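Local coordinates for chromosome-partitioning protein Spo0J (Thermus thermophilus HB27, PDB 1VZ0), which binds the plasmid centromere-like site parS, stimulates the ATPase activity of Soj and probably takes part in chromosome partitioning, at residues R41-S46 with G77-R82; P62-P67 with E73-E78; E122-Y127 with R156-P161; T136-A141 with K146-V151; P162-A167 with W191-I196. One frame throughout, in Å; residues are numbered along the deposited sequence.

Contact 1. Residues R41-S46 with G77-R82; sequences RFAEES and GERRYR
Arg79 reaches from helix 78-86 to helix 38-57 and meets Ala43 and Ser46 with the two terminal nitrogens of its guanidinium. The hydrogen bond from Arg79 NH2 to the carbonyl O of Ala43 is 3.2 Å long and nearly straight, 172° at the hydrogen. Ala43 O lies at the edge of the guanidinium, close to its plane, where an N-H can be aimed at it. A second, weak hydrogen bond runs from Arg79 NH1 to Ser46 OG; it is short at 2.6 Å but strongly bent, and the hydroxyl sits oblique to the guanidinium plane. Both helices belong to the N-terminal domain of the ParB family, and their backbones stay well apart, 9.7 Å between the CA atoms of Ser46 and Arg79. Arginine suits such a gap: the chain spans it with a bend near the end (chi3 68°) that turns the flat group toward its acceptors. Small residues suit the other side, since Ala43 leaves its carbonyl accessible and Ser46 adds a compact hydroxyl. Charge is dealt with across the subunit boundary, where Arg79 NE forms a salt bridge with Glu166 of the second subunit. Arg125 of that subunit packs on Ser46.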
# COMPACT_ATOMS: atom_id res chain seq x y z
N ARG C 41 3.70 8.22 -8.73
CA ARG C 41 3.51 9.63 -9.02
C ARG C 41 2.80 10.32 -7.86
O ARG C 41 3.15 11.44 -7.49
CB ARG C 41 2.72 9.80 -10.32
CG ARG C 41 3.36 10.78 -11.28
CD ARG C 41 4.85 10.47 -11.45
NE ARG C 41 5.10 9.16 -12.04
CZ ARG C 41 6.25 8.48 -11.94
NH1 ARG C 41 6.36 7.30 -12.52
NH2 ARG C 41 7.27 8.97 -11.25
N PHE C 42 1.81 9.63 -7.30
CA PHE C 42 1.05 10.15 -6.17
C PHE C 42 1.93 10.30 -4.93
O PHE C 42 1.81 11.27 -4.18
CB PHE C 42 -0.12 9.23 -5.87
CG PHE C 42 -1.22 9.30 -6.90
CD1 PHE C 42 -2.03 8.20 -7.14
CD2 PHE C 42 -1.45 10.47 -7.62
CE1 PHE C 42 -3.06 8.27 -8.07
CE2 PHE C 42 -2.47 10.55 -8.55
CZ PHE C 42 -3.29 9.45 -8.77
N ALA C 43 2.80 9.32 -4.70
CA ALA C 43 3.69 9.38 -3.55
C ALA C 43 4.62 10.59 -3.65
O ALA C 43 4.84 11.28 -2.66
CB ALA C 43 4.50 8.08 -3.45
N GLU C 44 5.14 10.86 -4.84
CA GLU C 44 6.04 11.99 -5.06
C GLU C 44 5.30 13.31 -4.88
O GLU C 44 5.84 14.25 -4.29
CB GLU C 44 6.64 11.95 -6.47
CG GLU C 44 7.30 10.63 -6.83
CD GLU C 44 7.92 10.63 -8.22
OE1 GLU C 44 7.27 11.12 -9.17
OE2 GLU C 44 9.05 10.11 -8.35
N GLU C 45 4.08 13.38 -5.40
CA GLU C 45 3.28 14.59 -5.30
C GLU C 45 3.00 14.92 -3.84
O GLU C 45 3.24 16.04 -3.40
CB GLU C 45 1.95 14.43 -6.04
CG GLU C 45 2.08 14.24 -7.55
CD GLU C 45 0.73 14.10 -8.24
OE1 GLU C 45 0.70 13.84 -9.46
OE2 GLU C 45 -0.31 14.24 -7.55
N SER C 46 2.52 13.94 -3.09
CA SER C 46 2.21 14.18 -1.68
C SER C 46 3.46 14.45 -0.85
O SER C 46 3.42 15.22 0.11
CB SER C 46 1.42 13.00 -1.09
OG SER C 46 2.16 11.80 -1.10
N GLY C 77 9.21 7.58 10.92
CA GLY C 77 8.84 8.84 10.28
C GLY C 77 9.65 9.13 9.03
O GLY C 77 10.11 10.25 8.81
N GLU C 78 9.82 8.11 8.19
CA GLU C 78 10.60 8.26 6.96
C GLU C 78 10.10 9.40 6.07
O GLU C 78 10.90 10.23 5.64
CB GLU C 78 10.60 6.93 6.19
CG GLU C 78 11.75 6.79 5.17
CD GLU C 78 13.11 6.49 5.82
OE1 GLU C 78 13.16 5.55 6.63
OE2 GLU C 78 14.12 7.18 5.51
N ARG C 79 8.80 9.47 5.79
CA ARG C 79 8.28 10.53 4.93
C ARG C 79 8.44 11.91 5.56
O ARG C 79 8.76 12.89 4.89
CB ARG C 79 6.82 10.28 4.56
CG ARG C 79 6.70 9.44 3.29
CD ARG C 79 5.26 9.07 2.94
NE ARG C 79 4.43 10.20 2.52
CZ ARG C 79 4.40 10.73 1.30
NH1 ARG C 79 3.59 11.76 1.06
NH2 ARG C 79 5.15 10.24 0.32
N ARG C 80 8.21 11.97 6.86
CA ARG C 80 8.35 13.21 7.60
C ARG C 80 9.82 13.64 7.41
O ARG C 80 10.11 14.79 7.09
CB ARG C 80 8.05 12.95 9.08
CG ARG C 80 7.14 13.98 9.73
CD ARG C 80 5.71 13.50 9.86
NE ARG C 80 5.53 12.57 10.97
CZ ARG C 80 4.34 12.18 11.44
NH1 ARG C 80 3.22 12.63 10.90
NH2 ARG C 80 4.28 11.33 12.46
N TYR C 81 10.72 12.68 7.59
CA TYR C 81 12.16 12.90 7.48
C TYR C 81 12.58 13.39 6.10
O TYR C 81 13.31 14.38 5.98
CB TYR C 81 12.89 11.60 7.83
CG TYR C 81 14.37 11.57 7.53
CD1 TYR C 81 15.29 12.25 8.32
CD2 TYR C 81 14.86 10.82 6.45
CE1 TYR C 81 16.66 12.19 8.06
CE2 TYR C 81 16.22 10.75 6.18
CZ TYR C 81 17.12 11.44 6.99
OH TYR C 81 18.47 11.35 6.76
N ARG C 82 12.12 12.71 5.06
CA ARG C 82 12.47 13.09 3.70
C ARG C 82 11.85 14.40 3.25
O ARG C 82 12.42 15.10 2.42
CB ARG C 82 12.13 11.95 2.74
CG ARG C 82 12.88 10.70 3.10
CD ARG C 82 12.93 9.68 2.00
NE ARG C 82 13.77 8.55 2.41
CZ ARG C 82 15.09 8.61 2.57
NH1 ARG C 82 15.76 7.53 2.96
NH2 ARG C 82 15.76 9.73 2.31

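Contact 2. Residues P62-P67 with E73-E78; sequences PLLVRP and ELVAGE
A beta hairpin of the ParB N-terminal domain pairs strand 63-68 with strand 71-76, and a classic beta bulge interrupts it where Val75 and Ala76 both face Leu64. The carbonyl O of Leu64 accepts two backbone N-H groups there, from Val75 N at 2.7 Å and Ala76 N at 3.1 Å, while Leu64 N bonds back to Ala76 O. Beyond the bulge, Arg66 and Glu73 form a regular antiparallel hydrogen-bonded pair. Their side chains run alongside each other in the same direction, with guanidinium and carboxylate planes 21° apart. Glu73 OE2 takes hydrogen bonds from both Arg66 NE and Arg66 NH1, each 2.8 Å long, the first on its anti side and the second on its syn side, both tilted out of the carboxylate plane from the same face. Arg66 CG occupies the position between backbone N and carbonyl carbon (chi1 71°), from which an extended chain carries NE to this oxygen. Arg36 and Arg32 of the second subunit also form salt bridges with Glu73, and Asp101 does so with Arg66, so these buried charges are shared among several partners. Apolar contacts accompany these bonds: Leu64 CB meets Ala76 CB at 3.6 Å, and Val75 CG2 lies 3.7 Å from CG in the aliphatic part of Arg66, crossing it. At Gly77 a side chain would be jammed against the preceding carbonyl and tight against Leu63 CD2, hence glycine at this N-cap of helix 78-86. The one-residue register shift, with two N-H groups converging on one carbonyl, is typical of the classic bulge in an antiparallel hairpin.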
# COMPACT_ATOMS: atom_id res chain seq x y z
N PRO C 62 7.09 15.07 15.91
CA PRO C 62 8.45 14.59 16.14
C PRO C 62 8.85 13.37 15.32
O PRO C 62 8.03 12.52 15.00
CB PRO C 62 8.47 14.27 17.63
CG PRO C 62 7.45 15.20 18.19
CD PRO C 62 6.34 15.11 17.18
N LEU C 63 10.13 13.31 14.97
CA LEU C 63 10.68 12.16 14.26
C LEU C 63 11.11 11.27 15.41
O LEU C 63 11.24 11.73 16.54
CB LEU C 63 11.92 12.55 13.45
CG LEU C 63 11.77 13.48 12.26
CD1 LEU C 63 13.15 13.74 11.64
CD2 LEU C 63 10.83 12.86 11.24
N LEU C 64 11.33 9.99 15.14
CA LEU C 64 11.77 9.10 16.20
C LEU C 64 13.15 8.62 15.78
O LEU C 64 13.32 8.06 14.69
CB LEU C 64 10.82 7.92 16.35
CG LEU C 64 10.86 7.18 17.69
CD1 LEU C 64 9.87 6.03 17.67
CD2 LEU C 64 12.26 6.65 17.97
N VAL C 65 14.14 8.86 16.63
CA VAL C 65 15.51 8.47 16.31
C VAL C 65 16.22 7.73 17.44
O VAL C 65 15.72 7.65 18.56
CB VAL C 65 16.35 9.70 15.95
CG1 VAL C 65 15.66 10.49 14.85
CG2 VAL C 65 16.53 10.58 17.19
N ARG C 66 17.37 7.16 17.11
CA ARG C 66 18.18 6.47 18.10
C ARG C 66 19.62 6.93 17.90
O ARG C 66 20.01 7.33 16.79
CB ARG C 66 18.10 4.94 17.93
CG ARG C 66 18.80 4.38 16.71
CD ARG C 66 18.87 2.86 16.81
NE ARG C 66 19.61 2.26 15.71
CZ ARG C 66 20.13 1.03 15.75
NH1 ARG C 66 20.80 0.56 14.70
NH2 ARG C 66 19.99 0.28 16.84
N PRO C 67 20.42 6.91 18.97
CA PRO C 67 21.83 7.34 18.89
C PRO C 67 22.66 6.43 17.99
O PRO C 67 22.54 5.21 18.04
CB PRO C 67 22.28 7.27 20.35
CG PRO C 67 21.02 7.55 21.12
CD PRO C 67 20.02 6.71 20.37
N GLU C 73 20.22 7.93 13.97
CA GLU C 73 19.69 7.12 12.88
C GLU C 73 18.17 7.14 12.99
O GLU C 73 17.62 6.91 14.07
CB GLU C 73 20.20 5.68 13.01
CG GLU C 73 19.71 4.73 11.93
CD GLU C 73 20.32 3.34 12.08
OE1 GLU C 73 21.27 3.00 11.34
OE2 GLU C 73 19.85 2.59 12.95
N LEU C 74 17.50 7.43 11.88
CA LEU C 74 16.04 7.49 11.86
C LEU C 74 15.44 6.14 12.23
O LEU C 74 15.89 5.11 11.74
CB LEU C 74 15.55 7.88 10.47
CG LEU C 74 14.36 8.85 10.35
CD1 LEU C 74 13.49 8.39 9.18
CD2 LEU C 74 13.55 8.89 11.64
N VAL C 75 14.43 6.15 13.10
CA VAL C 75 13.79 4.91 13.53
C VAL C 75 12.32 4.87 13.11
O VAL C 75 11.74 3.80 12.91
CB VAL C 75 13.90 4.74 15.08
CG1 VAL C 75 13.10 3.54 15.54
CG2 VAL C 75 15.36 4.56 15.46
N ALA C 76 11.71 6.05 12.97
CA ALA C 76 10.32 6.16 12.55
C ALA C 76 10.02 7.55 11.98
O ALA C 76 10.50 8.55 12.49
CB ALA C 76 9.39 5.87 13.72
N GLY C 77 9.21 7.58 10.92
CA GLY C 77 8.84 8.84 10.28
C GLY C 77 9.65 9.13 9.03
O GLY C 77 10.11 10.25 8.81
N GLU C 78 9.82 8.11 8.19
CA GLU C 78 10.60 8.26 6.96
C GLU C 78 10.10 9.40 6.07
O GLU C 78 10.90 10.23 5.64
CB GLU C 78 10.60 6.93 6.19
CG GLU C 78 11.75 6.79 5.17
CD GLU C 78 13.11 6.49 5.82
OE1 GLU C 78 13.16 5.55 6.63
OE2 GLU C 78 14.12 7.18 5.51

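Contact 3. Residues E122-Y127 with R156-P161; sequences EEARGY and RLLQLP
Leu158 points its branched end at helix 120-132 and straddles Ala124 and Arg125, giving each neighbour a different part of itself. Its CG faces the methyl CB of Ala124 at 3.9 Å. One branch, CD1, turns to the backbone and comes 3.9 Å from Ala124 O; the other, CD2, lies 4.0 Å from Arg125 CG. Leu158 CG stands anti to its own carbonyl carbon (chi1 -62°), a setting that carries the branch point toward helix 120-132. Here the connection that follows helix 148-156, at the end of the helix-turn-helix region, packs against helix 120-132 of the HTH domain. Alanine suits the point of nearest backbone approach, 6.9 Å between the CA atoms of Ala124 and Leu158, because its single methyl leaves room for the leucine. Arg125 passes obliquely over Leu158, extended from CG to NE, and one face of its guanidinium rests above Leu158 CD2, displaced toward the rim of the flat group. This is an apolar contact against the face, with no N-H aimed at the leucine. The same arginine also packs on Leu165 of helix 162-169 and on Ser46 of the second subunit. Leu157 and Leu160 of the same connection pack on Ala178 of helix 175-183.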
# COMPACT_ATOMS: atom_id res chain seq x y z
N GLU C 122 0.38 -8.32 3.38
CA GLU C 122 1.48 -7.63 4.03
C GLU C 122 1.28 -7.71 5.53
O GLU C 122 2.24 -7.82 6.29
CB GLU C 122 1.52 -6.16 3.62
CG GLU C 122 1.70 -5.94 2.14
CD GLU C 122 1.80 -4.46 1.82
OE1 GLU C 122 2.87 -3.87 2.07
OE2 GLU C 122 0.80 -3.89 1.33
N GLU C 123 0.03 -7.66 5.94
CA GLU C 123 -0.29 -7.75 7.35
C GLU C 123 0.27 -9.07 7.88
O GLU C 123 0.93 -9.10 8.90
CB GLU C 123 -1.80 -7.71 7.56
CG GLU C 123 -2.21 -7.69 9.01
CD GLU C 123 -3.70 -7.91 9.21
OE1 GLU C 123 -4.15 -7.97 10.37
OE2 GLU C 123 -4.43 -8.02 8.19
N ALA C 124 -0.01 -10.16 7.15
CA ALA C 124 0.45 -11.48 7.54
C ALA C 124 1.98 -11.57 7.55
O ALA C 124 2.55 -12.13 8.48
CB ALA C 124 -0.13 -12.54 6.61
N ARG C 125 2.64 -11.02 6.54
CA ARG C 125 4.10 -11.08 6.49
C ARG C 125 4.72 -10.34 7.68
O ARG C 125 5.76 -10.75 8.21
CB ARG C 125 4.64 -10.47 5.18
CG ARG C 125 4.23 -11.23 3.92
CD ARG C 125 4.84 -10.59 2.67
NE ARG C 125 4.28 -11.16 1.46
CZ ARG C 125 4.50 -12.40 1.03
NH1 ARG C 125 3.92 -12.83 -0.09
NH2 ARG C 125 5.29 -13.22 1.71
N GLY C 126 4.07 -9.25 8.08
CA GLY C 126 4.54 -8.48 9.21
C GLY C 126 4.47 -9.29 10.49
O GLY C 126 5.44 -9.38 11.24
N TYR C 127 3.31 -9.91 10.74
CA TYR C 127 3.14 -10.72 11.94
C TYR C 127 4.17 -11.83 11.95
O TYR C 127 4.81 -12.09 12.98
CB TYR C 127 1.74 -11.33 11.98
CG TYR C 127 0.62 -10.33 12.09
CD1 TYR C 127 -0.70 -10.72 11.87
CD2 TYR C 127 0.87 -8.99 12.42
CE1 TYR C 127 -1.74 -9.80 11.96
CE2 TYR C 127 -0.16 -8.07 12.52
CZ TYR C 127 -1.47 -8.48 12.28
OH TYR C 127 -2.49 -7.56 12.32
N ARG C 156 -2.23 -17.67 8.41
CA ARG C 156 -2.67 -18.78 7.58
C ARG C 156 -2.58 -18.46 6.09
O ARG C 156 -2.35 -19.34 5.27
CB ARG C 156 -4.10 -19.19 7.93
CG ARG C 156 -4.21 -20.04 9.18
CD ARG C 156 -5.67 -20.20 9.64
NE ARG C 156 -6.53 -20.83 8.64
CZ ARG C 156 -6.34 -22.04 8.12
NH1 ARG C 156 -7.19 -22.52 7.22
NH2 ARG C 156 -5.28 -22.76 8.48
N LEU C 157 -2.78 -17.19 5.73
CA LEU C 157 -2.72 -16.79 4.33
C LEU C 157 -1.38 -17.15 3.69
O LEU C 157 -1.32 -17.44 2.51
CB LEU C 157 -2.96 -15.28 4.18
CG LEU C 157 -4.33 -14.74 4.55
CD1 LEU C 157 -4.29 -13.23 4.57
CD2 LEU C 157 -5.37 -15.26 3.56
N LEU C 158 -0.32 -17.12 4.49
CA LEU C 158 1.01 -17.41 3.98
C LEU C 158 1.24 -18.82 3.46
O LEU C 158 2.31 -19.10 2.91
CB LEU C 158 2.07 -17.06 5.03
CG LEU C 158 2.08 -15.57 5.39
CD1 LEU C 158 3.18 -15.30 6.38
CD2 LEU C 158 2.26 -14.72 4.14
N GLN C 159 0.28 -19.72 3.61
CA GLN C 159 0.49 -21.04 3.06
C GLN C 159 -0.16 -21.16 1.70
O GLN C 159 -0.17 -22.24 1.10
CB GLN C 159 -0.00 -22.12 4.03
CG GLN C 159 -1.36 -21.91 4.61
CD GLN C 159 -1.60 -22.79 5.82
OE1 GLN C 159 -0.89 -22.67 6.83
NE2 GLN C 159 -2.58 -23.68 5.74
N LEU C 160 -0.69 -20.05 1.20
CA LEU C 160 -1.33 -20.05 -0.11
C LEU C 160 -0.26 -19.87 -1.19
O LEU C 160 0.80 -19.31 -0.94
CB LEU C 160 -2.37 -18.91 -0.21
CG LEU C 160 -3.72 -19.05 0.51
CD1 LEU C 160 -4.54 -17.77 0.35
CD2 LEU C 160 -4.51 -20.22 -0.08
N PRO C 161 -0.51 -20.38 -2.39
CA PRO C 161 0.50 -20.21 -3.44
C PRO C 161 0.65 -18.73 -3.81
O PRO C 161 -0.31 -17.95 -3.70
CB PRO C 161 -0.05 -21.05 -4.59
CG PRO C 161 -1.54 -21.06 -4.33
CD PRO C 161 -1.64 -21.20 -2.85

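Contact 4. Residues T136-A141 with K146-V151; sequences TQEEVA and KARSTV
Ala141 and Lys146 join the two helices of the DNA-binding helix-turn-helix motif, the second by position the probable recognition helix, through the backbone: Lys146 N donates to Ala141 O over 2.9 Å, at 160° at the hydrogen, closing the turn. Apolar packing fills the angle between the helices. Val151 divides its methyls, CG1 meeting Val140 CG1 at 4.2 Å and CG2 meeting Ala141 CB at 4.0 Å; a beta-branched residue thus serves two neighbours, while alanine keeps the turn compact. Gln137 adds its CB, 3.7 Å from Arg148 CG, and the two side chains cross at about a right angle. The charged contact lies farther out. Arg148 CG is anti to the backbone N (chi1 -176°), and the extended chain runs alongside Glu138, which bends at chi2 (76°) to bring its carboxylate over one face of the guanidinium. Glu138 OE1 stands 3.5 Å from Arg148 NE, well out of the guanidinium plane, so the salt bridge acts through charge without a directed N-H. A leucine in place of Glu138 would probably leave the guanidinium of Arg148 without this countercharge and freer to swing. Inward, Tyr127 of helix 120-132 receives Val140, Lys146 and Val151, placing helices 137-144 and 148-156 against that helix.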
# COMPACT_ATOMS: atom_id res chain seq x y z
N THR C 136 5.36 -13.51 20.49
CA THR C 136 4.24 -14.42 20.50
C THR C 136 3.09 -13.69 19.85
O THR C 136 3.09 -12.46 19.77
CB THR C 136 3.82 -14.78 21.94
OG1 THR C 136 4.98 -14.95 22.75
CG2 THR C 136 3.00 -16.07 21.94
N GLN C 137 2.10 -14.45 19.39
CA GLN C 137 0.93 -13.86 18.76
C GLN C 137 0.30 -12.87 19.72
O GLN C 137 -0.23 -11.83 19.32
CB GLN C 137 -0.07 -14.96 18.38
CG GLN C 137 0.51 -16.02 17.45
CD GLN C 137 -0.55 -16.91 16.84
OE1 GLN C 137 -0.25 -17.87 16.13
NE2 GLN C 137 -1.81 -16.59 17.11
N GLU C 138 0.37 -13.19 21.01
CA GLU C 138 -0.18 -12.35 22.06
C GLU C 138 0.48 -10.97 22.07
O GLU C 138 -0.20 -9.95 22.00
CB GLU C 138 -0.01 -13.02 23.43
CG GLU C 138 -0.75 -14.35 23.61
CD GLU C 138 -0.09 -15.52 22.89
OE1 GLU C 138 -0.02 -15.52 21.65
OE2 GLU C 138 0.37 -16.46 23.58
N GLU C 139 1.81 -10.96 22.17
CA GLU C 139 2.57 -9.71 22.20
C GLU C 139 2.40 -8.98 20.87
O GLU C 139 2.29 -7.75 20.84
CB GLU C 139 4.05 -10.01 22.43
CG GLU C 139 4.30 -11.13 23.41
CD GLU C 139 5.76 -11.45 23.57
OE1 GLU C 139 6.45 -11.63 22.54
OE2 GLU C 139 6.23 -11.53 24.72
N VAL C 140 2.40 -9.75 19.79
CA VAL C 140 2.22 -9.21 18.45
C VAL C 140 0.86 -8.52 18.41
O VAL C 140 0.74 -7.36 18.02
CB VAL C 140 2.24 -10.34 17.39
CG1 VAL C 140 1.82 -9.80 16.03
CG2 VAL C 140 3.62 -10.95 17.32
N ALA C 141 -0.17 -9.26 18.81
CA ALA C 141 -1.54 -8.75 18.84
C ALA C 141 -1.60 -7.49 19.68
O ALA C 141 -2.23 -6.50 19.29
CB ALA C 141 -2.48 -9.81 19.40
N LYS C 146 -4.90 -5.98 18.27
CA LYS C 146 -5.85 -6.88 17.63
C LYS C 146 -5.92 -8.20 18.39
O LYS C 146 -5.04 -8.50 19.20
CB LYS C 146 -5.45 -7.12 16.18
CG LYS C 146 -5.42 -5.84 15.35
CD LYS C 146 -5.07 -6.08 13.91
CE LYS C 146 -5.03 -4.76 13.15
NZ LYS C 146 -4.77 -4.95 11.69
N ALA C 147 -6.97 -8.97 18.14
CA ALA C 147 -7.14 -10.25 18.82
C ALA C 147 -6.13 -11.28 18.34
O ALA C 147 -5.68 -11.23 17.19
CB ALA C 147 -8.55 -10.77 18.60
N ARG C 148 -5.76 -12.21 19.21
CA ARG C 148 -4.80 -13.24 18.85
C ARG C 148 -5.32 -14.03 17.65
O ARG C 148 -4.55 -14.43 16.78
CB ARG C 148 -4.57 -14.20 20.03
CG ARG C 148 -3.50 -15.24 19.73
CD ARG C 148 -3.49 -16.38 20.72
NE ARG C 148 -2.56 -17.42 20.29
CZ ARG C 148 -2.37 -18.57 20.91
NH1 ARG C 148 -1.50 -19.45 20.43
NH2 ARG C 148 -3.04 -18.86 22.02
N SER C 149 -6.63 -14.23 17.60
CA SER C 149 -7.25 -14.97 16.50
C SER C 149 -7.07 -14.23 15.18
O SER C 149 -6.93 -14.85 14.13
CB SER C 149 -8.74 -15.19 16.78
OG SER C 149 -9.44 -13.96 16.81
N THR C 150 -7.09 -12.90 15.23
CA THR C 150 -6.91 -12.11 14.02
C THR C 150 -5.51 -12.34 13.46
O THR C 150 -5.33 -12.43 12.24
CB THR C 150 -7.09 -10.60 14.29
OG1 THR C 150 -8.45 -10.34 14.66
CG2 THR C 150 -6.75 -9.79 13.06
N VAL C 151 -4.52 -12.43 14.34
CA VAL C 151 -3.14 -12.66 13.94
C VAL C 151 -2.95 -14.06 13.38
O VAL C 151 -2.31 -14.24 12.34
CB VAL C 151 -2.18 -12.47 15.13
CG1 VAL C 151 -0.76 -12.85 14.73
CG2 VAL C 151 -2.24 -11.04 15.60

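Contact 5. Residues P162-A167 with W191-I196; sequences PEALEA and WGLKEI
Leu193 of helix 189-199 fits against little more than one turn of helix 162-169, touching Glu163, Ala164 and Ala167. Its CD1 comes 3.7 Å from Ala164 CA and 3.8 Å from the carbonyl O of Glu163, so this methyl lies on the backbone itself. Leu193 CG faces Ala164 CB at 4.2 Å, and the other branch, CD2, meets Ala167 CB at the same separation of 4.2 Å. Alanines suit these positions because a single methyl each lets the leucine reach the helix surface. Leu193 CG is turned roughly anti to the backbone N (chi1 -151°), which carries the branched end across the gap. Replacing Leu193 with alanine would probably open a gap beside Ala164 and Ala167 and remove the side-chain contact between these two segments. The short helical segments run at 29° to each other, with axes 10.4 Å apart at their closest, a spacing that one long apolar side chain can bridge. Farther out, Glu163 turns its polar end to a hydrogen bond with Ser53 of the second subunit, a bound cobalt ion lies about 4 Å from the Glu163 side chain, and Leu60 of that subunit packs on Leu193. Within the HTH domain, Leu181 of helix 175-183 also packs on Leu193, while Leu165 connects helix 162-169 to Val121 of helix 120-132.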
# COMPACT_ATOMS: atom_id res chain seq x y z
N PRO C 162 1.85 -18.30 -4.21
CA PRO C 162 2.13 -16.91 -4.59
C PRO C 162 1.06 -16.25 -5.48
O PRO C 162 0.62 -15.14 -5.20
CB PRO C 162 3.49 -17.00 -5.28
CG PRO C 162 4.17 -18.12 -4.53
CD PRO C 162 3.05 -19.15 -4.39
N GLU C 163 0.63 -16.93 -6.54
CA GLU C 163 -0.39 -16.35 -7.41
C GLU C 163 -1.73 -16.08 -6.70
O GLU C 163 -2.45 -15.14 -7.04
CB GLU C 163 -0.62 -17.22 -8.67
CG GLU C 163 -0.55 -18.70 -8.45
CD GLU C 163 0.87 -19.23 -8.47
OE1 GLU C 163 1.45 -19.29 -9.57
OE2 GLU C 163 1.40 -19.57 -7.40
N ALA C 164 -2.06 -16.88 -5.69
CA ALA C 164 -3.30 -16.64 -4.96
C ALA C 164 -3.11 -15.38 -4.10
O ALA C 164 -4.01 -14.56 -3.99
CB ALA C 164 -3.64 -17.81 -4.08
N LEU C 165 -1.92 -15.21 -3.52
CA LEU C 165 -1.66 -14.03 -2.71
C LEU C 165 -1.63 -12.76 -3.58
O LEU C 165 -2.05 -11.69 -3.14
CB LEU C 165 -0.34 -14.17 -1.94
CG LEU C 165 -0.27 -15.25 -0.84
CD1 LEU C 165 1.12 -15.24 -0.22
CD2 LEU C 165 -1.31 -15.00 0.24
N GLU C 166 -1.15 -12.89 -4.82
CA GLU C 166 -1.10 -11.75 -5.75
C GLU C 166 -2.51 -11.32 -6.14
O GLU C 166 -2.80 -10.12 -6.23
CB GLU C 166 -0.33 -12.12 -7.02
CG GLU C 166 1.16 -11.96 -6.89
CD GLU C 166 1.55 -10.51 -6.64
OE1 GLU C 166 2.41 -10.27 -5.78
OE2 GLU C 166 1.01 -9.62 -7.32
N ALA C 167 -3.37 -12.30 -6.37
CA ALA C 167 -4.74 -12.03 -6.76
C ALA C 167 -5.46 -11.30 -5.63
O ALA C 167 -6.35 -10.47 -5.85
CB ALA C 167 -5.45 -13.32 -7.09
N TRP C 191 -5.98 -24.66 -9.20
CA TRP C 191 -7.19 -24.96 -9.94
C TRP C 191 -8.35 -24.15 -9.37
O TRP C 191 -9.12 -23.52 -10.10
CB TRP C 191 -7.53 -26.44 -9.85
CG TRP C 191 -8.82 -26.74 -10.53
CD1 TRP C 191 -9.06 -26.77 -11.87
CD2 TRP C 191 -10.09 -26.94 -9.90
NE1 TRP C 191 -10.39 -26.97 -12.12
CE2 TRP C 191 -11.05 -27.08 -10.92
CE3 TRP C 191 -10.52 -27.01 -8.57
CZ2 TRP C 191 -12.41 -27.28 -10.66
CZ3 TRP C 191 -11.87 -27.21 -8.30
CH2 TRP C 191 -12.80 -27.34 -9.35
N GLY C 192 -8.48 -24.18 -8.04
CA GLY C 192 -9.56 -23.44 -7.41
C GLY C 192 -9.50 -21.95 -7.69
O GLY C 192 -10.55 -21.31 -7.90
N LEU C 193 -8.29 -21.40 -7.69
CA LEU C 193 -8.10 -19.97 -7.93
C LEU C 193 -8.63 -19.64 -9.32
O LEU C 193 -9.34 -18.66 -9.50
CB LEU C 193 -6.62 -19.61 -7.85
CG LEU C 193 -6.14 -18.22 -7.41
CD1 LEU C 193 -4.81 -17.94 -8.12
CD2 LEU C 193 -7.16 -17.14 -7.73
N LYS C 194 -8.26 -20.46 -10.30
CA LYS C 194 -8.70 -20.24 -11.68
C LYS C 194 -10.23 -20.24 -11.76
O LYS C 194 -10.81 -19.34 -12.36
CB LYS C 194 -8.14 -21.31 -12.62
CG LYS C 194 -6.65 -21.18 -12.90
CD LYS C 194 -6.16 -22.25 -13.88
CE LYS C 194 -6.90 -22.15 -15.22
NZ LYS C 194 -6.49 -23.22 -16.18
N GLU C 195 -10.86 -21.24 -11.15
CA GLU C 195 -12.32 -21.33 -11.16
C GLU C 195 -12.94 -20.04 -10.65
O GLU C 195 -13.84 -19.48 -11.27
CB GLU C 195 -12.79 -22.50 -10.29
CG GLU C 195 -12.55 -23.86 -10.90
CD GLU C 195 -13.40 -24.11 -12.13
OE1 GLU C 195 -14.64 -24.17 -12.00
OE2 GLU C 195 -12.84 -24.25 -13.23
N ILE C 196 -12.44 -19.55 -9.52
CA ILE C 196 -12.97 -18.33 -8.94
C ILE C 196 -12.82 -17.14 -9.88
O ILE C 196 -13.77 -16.39 -10.10
CB ILE C 196 -12.26 -17.99 -7.62
CG1 ILE C 196 -12.54 -19.09 -6.59
CG2 ILE C 196 -12.71 -16.60 -7.13
CD1 ILE C 196 -11.85 -18.87 -5.25

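Overall arrangement
Contacts 2 and 5 are buried, yet their chemistry differs: the hairpin combines backbone bonding with shared buried charges, whereas contact 5 has no hydrogen bond across it and rests on leucine against alanines and backbone. Contacts 1, 3 and 4 are partly buried; contact 1 is polar, contact 3 rests on leucine packing, and contact 4 sets an apolar interior beside an outer ion pair. Contacts 1 and 2 lie in the N-terminal domain, share Gly77 and Glu78, and touch through Arg80 with Leu63 and Tyr81 with Leu74. The other three belong to the HTH domain: Tyr127 ties contact 3 to contact 4, and Leu165 ties contact 3 to contact 5. All except contact 4 also meet the second subunit.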